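Local coordinates for protein transcriptional regulator, MarR family (Silicibacter pomeroyi DSS-3, PDB 3CDH) that probably binds DNA as a winged helix-turn-helix transcription factor of the MarR family, at residues A57-R62 with R98-L103. Numbering follows the deposited sequence.
With SO4 (sulfate ion), chain I.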
# COMPACT_ATOMS: atom_id res chain seq x y z
N ALA B 57 -3.78 11.40 22.99
CA ALA B 57 -2.70 12.24 22.53
C ALA B 57 -1.63 11.35 21.93
O ALA B 57 -1.37 10.27 22.43
CB ALA B 57 -2.14 13.04 23.68
N MSE B 58 -1.02 11.78 20.83
CA MSE B 58 0.03 11.03 20.19
C MSE B 58 1.15 11.93 19.74
O MSE B 58 0.93 13.10 19.43
CB MSE B 58 -0.49 10.32 18.97
CG MSE B 58 -0.79 8.91 19.18
SE MSE B 58 -0.77 7.95 17.48
CE MSE B 58 -2.03 6.55 18.07
N MSE B 59 2.34 11.35 19.69
CA MSE B 59 3.52 12.03 19.21
C MSE B 59 3.42 12.01 17.72
O MSE B 59 2.93 11.04 17.15
CB MSE B 59 4.76 11.27 19.62
CG MSE B 59 4.94 11.10 21.10
SE MSE B 59 6.63 10.17 21.42
CE MSE B 59 6.09 8.31 21.73
N ILE B 60 3.86 13.07 17.07
CA ILE B 60 3.71 13.13 15.62
C ILE B 60 4.47 11.97 15.00
O ILE B 60 4.06 11.42 13.98
CB ILE B 60 4.17 14.45 15.01
CG1 ILE B 60 3.36 15.60 15.57
CG2 ILE B 60 3.99 14.45 13.48
CD1 ILE B 60 3.40 16.84 14.69
N THR B 61 5.57 11.57 15.65
CA THR B 61 6.40 10.51 15.11
C THR B 61 5.65 9.17 15.06
O THR B 61 5.81 8.40 14.10
CB THR B 61 7.75 10.41 15.84
OG1 THR B 61 7.51 10.12 17.21
CG2 THR B 61 8.52 11.75 15.77
N ARG B 62 4.83 8.89 16.07
CA ARG B 62 4.02 7.66 16.05
C ARG B 62 2.88 7.79 15.03
O ARG B 62 2.56 6.83 14.31
CB ARG B 62 3.48 7.30 17.45
CG ARG B 62 2.47 6.13 17.52
CD ARG B 62 3.12 4.72 17.57
NE ARG B 62 2.11 3.64 17.72
CZ ARG B 62 2.28 2.37 17.35
NH1 ARG B 62 3.42 1.96 16.80
NH2 ARG B 62 1.28 1.50 17.51
N ARG B 98 9.51 15.59 21.64
CA ARG B 98 8.44 14.68 22.01
C ARG B 98 7.09 15.36 22.17
O ARG B 98 6.39 15.07 23.11
CB ARG B 98 8.78 13.89 23.29
CG ARG B 98 9.44 14.69 24.44
CD ARG B 98 10.28 13.77 25.36
NE ARG B 98 10.53 12.50 24.70
CZ ARG B 98 9.68 11.50 24.69
NH1 ARG B 98 8.54 11.60 25.34
NH2 ARG B 98 9.96 10.39 24.05
N VAL B 99 6.73 16.24 21.25
CA VAL B 99 5.40 16.87 21.23
C VAL B 99 4.29 15.88 20.88
O VAL B 99 4.49 14.95 20.08
CB VAL B 99 5.28 18.12 20.28
CG1 VAL B 99 5.08 17.71 18.83
CG2 VAL B 99 4.11 19.01 20.69
N ARG B 100 3.12 16.14 21.43
CA ARG B 100 1.99 15.27 21.32
C ARG B 100 0.82 16.07 20.78
O ARG B 100 0.79 17.26 20.88
CB ARG B 100 1.64 14.74 22.68
CG ARG B 100 2.11 13.37 22.97
CD ARG B 100 2.99 13.38 24.16
NE ARG B 100 3.30 12.04 24.61
CZ ARG B 100 4.53 11.59 24.80
NH1 ARG B 100 4.72 10.35 25.22
NH2 ARG B 100 5.57 12.37 24.57
N VAL B 101 -0.15 15.38 20.20
CA VAL B 101 -1.18 16.04 19.44
C VAL B 101 -2.49 15.36 19.73
O VAL B 101 -2.52 14.16 19.92
CB VAL B 101 -0.78 15.98 17.96
CG1 VAL B 101 -1.89 15.58 17.09
CG2 VAL B 101 -0.22 17.31 17.54
N ARG B 102 -3.58 16.11 19.79
CA ARG B 102 -4.88 15.49 20.09
C ARG B 102 -6.02 16.10 19.26
O ARG B 102 -5.87 17.20 18.71
CB ARG B 102 -5.19 15.56 21.57
CG ARG B 102 -5.37 16.95 22.09
CD ARG B 102 -6.12 16.97 23.43
NE ARG B 102 -6.12 18.32 24.01
CZ ARG B 102 -7.09 19.23 23.84
NH1 ARG B 102 -6.98 20.43 24.40
NH2 ARG B 102 -8.18 18.95 23.14
N LEU B 103 -7.14 15.38 19.17
CA LEU B 103 -8.33 15.92 18.52
C LEU B 103 -8.92 17.07 19.31
O LEU B 103 -8.84 17.07 20.55
CB LEU B 103 -9.39 14.85 18.35
CG LEU B 103 -8.91 13.74 17.42
CD1 LEU B 103 -9.95 12.62 17.32
CD2 LEU B 103 -8.56 14.32 16.04
S SO4 I . 2.49 8.27 21.78
O1 SO4 I . 2.95 9.01 22.97
O2 SO4 I . 1.14 7.73 21.92
O3 SO4 I . 2.49 9.17 20.64
O4 SO4 I . 3.36 7.14 21.48
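With chi1 at -60°, selenomethionine Met-59 has its CG anti to the carbonyl carbon, beside the backbone N, and runs side by side with Arg-100, where a bend at chi2 (121°) turns CD. CG of Met-59 sits over the centre of one face of the Arg-100 guanidinium, 3.7 Å from NH2. At the edge of the guanidinium, in its plane, Arg-100 NH2 donates to Arg-98 O at 3.2 Å, which probably limits the rotation of the group. The backbones pair antiparallel: Met-58 N donates to Val-101 O at 3.0 Å, and the return bond from Val-101 N to Met-58 O is weak. Met-59, opposite Arg-100 in a non-hydrogen-bonded pair, is also the N-cap residue of helix 60-67. On the other face of the sheet Met-58 and Val-101 pack on Leu-52 and Leu-63. Ile-60 CG1 meets Val-99 CG1 at 4.2 Å. This joins the short first strand to the wing of the winged-helix domain. An alanine at Arg-100 would probably leave Met-59 CG without its flat partner and Arg-98 O without this donor. A sulfate, probably from the crystallisation liquor, lies by Met-59 N, its O1 3.2 Å from Arg-100 NH1; an anion beside a guanidinium and a helix start is consistent with a phosphate-binding surface.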